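Local coordinates for protein particle-associated glycoside hydrolase (Acinetobacter phage Fri1, PDB 6C72) that is a trimeric tailspike and particle-associated glycoside hydrolase that depolymerises the capsular polysaccharide of Acinetobacter baumannii, probably clearing a path for phage entry, at residues Ser526-Glu531 / Val548-Leu553; Leu532-Asp537 / Tyr558-Arg563. One frame throughout, in Å; residues are numbered along the deposited sequence.

Contacts 1 and 2 follow each other along strand 528-536 in the C-terminal beta-sandwich, their centres about 63 and 64 Å from the centre of the chain. Contact 1 pairs the start of that strand with its sheet neighbour, strand 541-550; contact 2 packs its later part against strand 556-561 of the facing sheet. Their centres are about 19 Å apart, yet they meet where Val530 CG1 of contact 1 lies 3.9 Å from Tyr558 CE2 of contact 2. A bound zinc ion lies about 8 Å from the Asn550 side chain, and a bound zinc about 5 Å from that of Tyr558, which also approaches His545, a zinc ligand in a structure of this protein.

Contact 1 of 2, residues Ser526-Glu531 / Val548-Leu553; sequences SKAYVE and VINDPL
Tyr529 and Ile549 form an antiparallel hydrogen-bonded pair: Tyr529 N gives a 2.7 Å bond to Ile549 O, and Ile549 N returns one of 3.0 Å to Tyr529 O. The same Tyr529 O receives a second, weak bond from Val548 N, bent to 126° at the hydrogen, so two successive residues face one tyrosine. Two residues back along 526-531 and two on along 548-553, Asp551 N donates to Lys527 O at 3.1 Å. Asn550 sits opposite Ala528, its CB leaving the sheet on the same face as Ala528 CB. CG, anti to the backbone N (chi1 -150°), reaches Val530 CG2 at 3.8 Å. OD1 rests 3.7 Å from Ala528 CB and accepts a hydrogen bond from Val556 N; ND2 lies 3.9 Å from Val530 CG2 and donates to Glu547 OE1. The amide is therefore held at both polar ends while its carbon backs onto valine. On the other face Ile549 CB touches Tyr529 CB at 4.0 Å, and Ile549 CG2 is 3.7 Å from Ala528 CA. Here Phe533 of the second subunit stacks edge-to-face with Tyr529, and Asp537 of the second subunit makes a salt bridge with Lys527 NZ. Asp551 OD1 accepts from Leu553 N, closing an Asx turn, and also from Tyr554 N. The whole is a beta-hairpin pairing with a classic bulge at Val548 and Ile549, set in the trimer interface.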
loop_
_atom_site.group_PDB
_atom_site.type_symbol
_atom_site.label_atom_id
_atom_site.label_comp_id
_atom_site.label_asym_id
_atom_site.label_seq_id
_atom_site.Cartn_x
_atom_site.Cartn_y
_atom_site.Cartn_z
ATOM N N SER A 526 38.841 -47.459 5.573
ATOM C CA SER A 526 39.817 -46.844 6.451
ATOM C C SER A 526 39.359 -46.882 7.904
ATOM O O SER A 526 38.165 -46.810 8.199
ATOM C CB SER A 526 40.076 -45.414 5.999
ATOM O OG SER A 526 38.871 -44.756 5.761
ATOM N N LYS A 527 40.317 -47.045 8.807
ATOM C CA LYS A 527 40.058 -46.997 10.243
ATOM C C LYS A 527 41.178 -46.201 10.884
ATOM O O LYS A 527 42.316 -46.676 10.966
ATOM C CB LYS A 527 39.966 -48.389 10.871
ATOM C CG LYS A 527 38.649 -49.110 10.658
ATOM C CD LYS A 527 38.793 -50.105 9.552
ATOM C CE LYS A 527 37.501 -50.863 9.275
ATOM N NZ LYS A 527 37.801 -51.713 8.072
ATOM N N ALA A 528 40.849 -45.011 11.372
ATOM C CA ALA A 528 41.851 -44.148 11.964
ATOM C C ALA A 528 41.149 -43.063 12.755
ATOM O O ALA A 528 40.047 -42.636 12.407
ATOM C CB ALA A 528 42.760 -43.512 10.901
ATOM N N TYR A 529 41.783 -42.668 13.854
ATOM C CA TYR A 529 41.436 -41.443 14.570
ATOM C C TYR A 529 42.756 -40.919 15.130
ATOM O O TYR A 529 43.273 -41.440 16.131
ATOM C CB TYR A 529 40.398 -41.675 15.659
ATOM C CG TYR A 529 39.774 -40.387 16.146
ATOM C CD1 TYR A 529 40.524 -39.462 16.871
ATOM C CD2 TYR A 529 38.423 -40.113 15.931
ATOM C CE1 TYR A 529 39.965 -38.274 17.325
ATOM C CE2 TYR A 529 37.842 -38.933 16.396
ATOM C CZ TYR A 529 38.621 -38.015 17.093
ATOM O OH TYR A 529 38.065 -36.838 17.559
ATOM N N VAL A 530 43.325 -39.944 14.437
ATOM C CA VAL A 530 44.664 -39.443 14.701
ATOM C C VAL A 530 44.564 -37.952 14.966
ATOM O O VAL A 530 43.897 -37.231 14.214
ATOM C CB VAL A 530 45.604 -39.733 13.516
ATOM C CG1 VAL A 530 46.946 -39.044 13.694
ATOM C CG2 VAL A 530 45.769 -41.229 13.347
ATOM N N GLU A 531 45.193 -37.495 16.042
ATOM C CA GLU A 531 45.263 -36.078 16.359
ATOM C C GLU A 531 46.696 -35.595 16.168
ATOM O O GLU A 531 47.634 -36.178 16.720
ATOM C CB GLU A 531 44.767 -35.809 17.782
ATOM C CG GLU A 531 43.270 -36.051 17.950
ATOM C CD GLU A 531 42.788 -35.936 19.392
ATOM O OE1 GLU A 531 43.601 -36.115 20.330
ATOM O OE2 GLU A 531 41.589 -35.636 19.595
ATOM N N VAL A 548 45.087 -42.215 18.393
ATOM C CA VAL A 548 44.120 -42.917 19.230
ATOM C C VAL A 548 43.725 -44.239 18.589
ATOM O O VAL A 548 43.657 -45.278 19.255
ATOM C CB VAL A 548 42.896 -42.014 19.464
ATOM C CG1 VAL A 548 41.874 -42.721 20.325
ATOM C CG2 VAL A 548 43.330 -40.706 20.102
ATOM N N ILE A 549 43.420 -44.194 17.290
ATOM C CA ILE A 549 43.151 -45.348 16.445
ATOM C C ILE A 549 43.967 -45.179 15.173
ATOM O O ILE A 549 43.951 -44.105 14.564
ATOM C CB ILE A 549 41.649 -45.467 16.111
ATOM C CG1 ILE A 549 40.834 -45.859 17.340
ATOM C CG2 ILE A 549 41.395 -46.397 14.917
ATOM C CD1 ILE A 549 39.357 -45.782 17.093
ATOM N N ASN A 550 44.696 -46.216 14.778
ATOM C CA ASN A 550 45.405 -46.143 13.498
ATOM C C ASN A 550 45.680 -47.584 13.064
ATOM O O ASN A 550 46.693 -48.173 13.437
ATOM C CB ASN A 550 46.681 -45.334 13.585
ATOM C CG ASN A 550 47.020 -44.654 12.269
ATOM O OD1 ASN A 550 46.218 -44.652 11.334
ATOM N ND2 ASN A 550 48.211 -44.078 12.188
ATOM N N ASP A 551 44.765 -48.127 12.292
ATOM C CA ASP A 551 44.894 -49.509 11.871
ATOM C C ASP A 551 46.182 -49.682 11.060
ATOM O O ASP A 551 46.445 -48.892 10.145
ATOM C CB ASP A 551 43.654 -49.894 11.077
ATOM C CG ASP A 551 43.542 -51.372 10.848
ATOM O OD1 ASP A 551 44.267 -51.895 9.977
ATOM O OD2 ASP A 551 42.763 -52.028 11.575
ATOM N N PRO A 552 47.021 -50.670 11.381
ATOM C CA PRO A 552 48.291 -50.821 10.645
ATOM C C PRO A 552 48.111 -51.142 9.176
ATOM O O PRO A 552 49.026 -50.883 8.383
ATOM C CB PRO A 552 48.995 -51.963 11.389
ATOM C CG PRO A 552 47.885 -52.698 12.084
ATOM C CD PRO A 552 46.874 -51.668 12.453
ATOM N N LEU A 553 46.958 -51.678 8.781
ATOM C CA LEU A 553 46.667 -51.965 7.385
ATOM C C LEU A 553 45.735 -50.936 6.751
ATOM O O LEU A 553 45.884 -50.632 5.562
ATOM C CB LEU A 553 46.057 -53.368 7.261
ATOM C CG LEU A 553 45.790 -53.943 5.868
ATOM C CD1 LEU A 553 47.078 -54.150 5.091
ATOM C CD2 LEU A 553 45.026 -55.255 5.957
#

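Contact 2 of 2, residues Leu532-Asp537 / Tyr558-Arg563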
loop_
_atom_site.group_PDB
_atom_site.type_symbol
_atom_site.label_atom_id
_atom_site.label_comp_id
_atom_site.label_asym_id
_atom_site.label_seq_id
_atom_site.Cartn_x
_atom_site.Cartn_y
_atom_site.Cartn_z
ATOM N N LEU A 532 46.861 -34.557 15.357
ATOM C CA LEU A 532 48.145 -33.908 15.152
ATOM C C LEU A 532 48.066 -32.491 15.701
ATOM O O LEU A 532 47.050 -31.804 15.526
ATOM C CB LEU A 532 48.525 -33.881 13.662
ATOM C CG LEU A 532 48.567 -35.206 12.888
ATOM C CD1 LEU A 532 49.079 -34.987 11.491
ATOM C CD2 LEU A 532 49.419 -36.264 13.599
ATOM N N PHE A 533 49.152 -32.043 16.334
ATOM C CA PHE A 533 49.198 -30.772 17.050
ATOM C C PHE A 533 50.380 -29.950 16.560
ATOM O O PHE A 533 51.436 -30.502 16.236
ATOM C CB PHE A 533 49.319 -30.995 18.566
ATOM C CG PHE A 533 48.230 -31.854 19.138
ATOM C CD1 PHE A 533 48.285 -33.235 19.035
ATOM C CD2 PHE A 533 47.137 -31.274 19.770
ATOM C CE1 PHE A 533 47.271 -34.016 19.558
ATOM C CE2 PHE A 533 46.121 -32.050 20.301
ATOM C CZ PHE A 533 46.182 -33.416 20.199
ATOM N N VAL A 534 50.186 -28.640 16.450
ATOM C CA VAL A 534 51.232 -27.720 16.018
ATOM C C VAL A 534 51.126 -26.438 16.833
ATOM O O VAL A 534 50.023 -25.939 17.076
ATOM C CB VAL A 534 51.116 -27.379 14.518
ATOM C CG1 VAL A 534 52.371 -26.681 14.039
ATOM C CG2 VAL A 534 50.869 -28.608 13.710
ATOM N N ASN A 535 52.266 -25.876 17.215
ATOM C CA ASN A 535 52.298 -24.520 17.747
ATOM C C ASN A 535 53.465 -23.786 17.106
ATOM O O ASN A 535 54.563 -24.339 16.981
ATOM C CB ASN A 535 52.420 -24.511 19.275
ATOM C CG ASN A 535 51.942 -23.201 19.900
ATOM O OD1 ASN A 535 52.294 -22.873 21.036
ATOM N ND2 ASN A 535 51.136 -22.453 19.158
ATOM N N SER A 536 53.217 -22.559 16.660
ATOM C CA SER A 536 54.243 -21.749 16.029
ATOM C C SER A 536 54.215 -20.337 16.580
ATOM O O SER A 536 53.147 -19.793 16.866
ATOM C CB SER A 536 54.056 -21.688 14.514
ATOM O OG SER A 536 54.006 -22.984 13.973
ATOM N N ASP A 537 55.396 -19.733 16.692
ATOM C CA ASP A 537 55.463 -18.292 16.873
ATOM C C ASP A 537 55.631 -17.647 15.498
ATOM O O ASP A 537 55.128 -18.184 14.504
ATOM C CB ASP A 537 56.594 -17.915 17.827
ATOM C CG ASP A 537 57.946 -18.438 17.371
ATOM O OD1 ASP A 537 58.101 -18.781 16.176
ATOM O OD2 ASP A 537 58.860 -18.500 18.218
ATOM N N TYR A 558 51.302 -39.780 8.082
ATOM C CA TYR A 558 51.402 -38.331 8.079
ATOM C C TYR A 558 52.862 -37.930 8.174
ATOM O O TYR A 558 53.684 -38.657 8.726
ATOM C CB TYR A 558 50.597 -37.712 9.229
ATOM C CG TYR A 558 50.878 -38.357 10.556
ATOM C CD1 TYR A 558 51.912 -37.903 11.362
ATOM C CD2 TYR A 558 50.116 -39.431 11.002
ATOM C CE1 TYR A 558 52.178 -38.488 12.567
ATOM C CE2 TYR A 558 50.377 -40.020 12.215
ATOM C CZ TYR A 558 51.415 -39.546 12.982
ATOM O OH TYR A 558 51.692 -40.129 14.183
ATOM N N SER A 559 53.173 -36.760 7.627
ATOM C CA SER A 559 54.535 -36.253 7.612
ATOM C C SER A 559 54.491 -34.738 7.544
ATOM O O SER A 559 53.701 -34.165 6.791
ATOM C CB SER A 559 55.330 -36.805 6.432
ATOM O OG SER A 559 56.557 -36.116 6.281
ATOM N N TRP A 560 55.333 -34.105 8.348
ATOM C CA TRP A 560 55.468 -32.659 8.398
ATOM C C TRP A 560 56.758 -32.255 7.702
ATOM O O TRP A 560 57.809 -32.888 7.886
ATOM C CB TRP A 560 55.484 -32.142 9.846
ATOM C CG TRP A 560 54.153 -32.190 10.531
ATOM C CD1 TRP A 560 53.716 -33.137 11.416
ATOM C CD2 TRP A 560 53.086 -31.244 10.394
ATOM N NE1 TRP A 560 52.436 -32.845 11.826
ATOM C CE2 TRP A 560 52.028 -31.687 11.216
ATOM C CE3 TRP A 560 52.922 -30.064 9.656
ATOM C CZ2 TRP A 560 50.822 -30.997 11.315
ATOM C CZ3 TRP A 560 51.716 -29.376 9.760
ATOM C CH2 TRP A 560 50.683 -29.849 10.575
ATOM N N SER A 561 56.668 -31.204 6.895
ATOM C CA SER A 561 57.832 -30.519 6.343
ATOM C C SER A 561 57.645 -29.055 6.718
ATOM O O SER A 561 56.908 -28.328 6.045
ATOM C CB SER A 561 57.929 -30.715 4.841
ATOM O OG SER A 561 58.989 -29.947 4.309
ATOM N N GLY A 562 58.287 -28.632 7.796
ATOM C CA GLY A 562 57.970 -27.330 8.351
ATOM C C GLY A 562 56.516 -27.315 8.799
ATOM O O GLY A 562 56.069 -28.157 9.584
ATOM N N ARG A 563 55.741 -26.384 8.250
ATOM C CA ARG A 563 54.338 -26.213 8.598
ATOM C C ARG A 563 53.394 -26.852 7.585
ATOM O O ARG A 563 52.176 -26.655 7.676
ATOM C CB ARG A 563 54.030 -24.725 8.756
ATOM C CG ARG A 563 54.419 -24.190 10.119
ATOM C CD ARG A 563 54.779 -22.712 10.078
ATOM N NE ARG A 563 53.854 -21.973 9.237
ATOM C CZ ARG A 563 54.199 -21.254 8.176
ATOM N NH1 ARG A 563 55.473 -21.139 7.814
ATOM N NH2 ARG A 563 53.248 -20.647 7.485
#
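Leu532 presents both its methyls to the aromatic side chains of the opposing strand. CD2 sits over the centre of the Tyr558 ring, 3.7 Å from its centroid and only 11° off the ring normal, a CH-pi contact. Leu532 CD1 touches both aromatics, 3.9 Å from Tyr558 CB and 4.0 Å from Trp560 NE1. Tyr558 OH is hydrogen-bonded to Glu547 OE2. Next along the strand, Val534 brings CG2, anti to its own carbonyl carbon, to 3.4 Å from both CH2 and CZ2 on the six-membered ring of Trp560, the tightest approach here. Beyond these close contacts the fit slackens: Ser536 OG comes no nearer than 4.0 Å to Arg563 CD, and no hydrogen bond crosses between the two segments. Their polar groups turn to other partners, Ser536 OG to Thr541 and Arg563 NE to Val505 O, while Ser561 and Gly562 are exposed at the turn. Strands 532-536 and 558-561 run 12° from parallel, their axes approaching to 10.4 Å, as layers of a beta-sandwich rather than sheet neighbours. Strand 528-536 lies between 509-517 and 541-550 in its own sheet, with Phe533 on its other side, toward the third subunit; 556-561 borders 564-569 in the facing sheet, whose Leu565 touches Leu532, Tyr558 and Trp560.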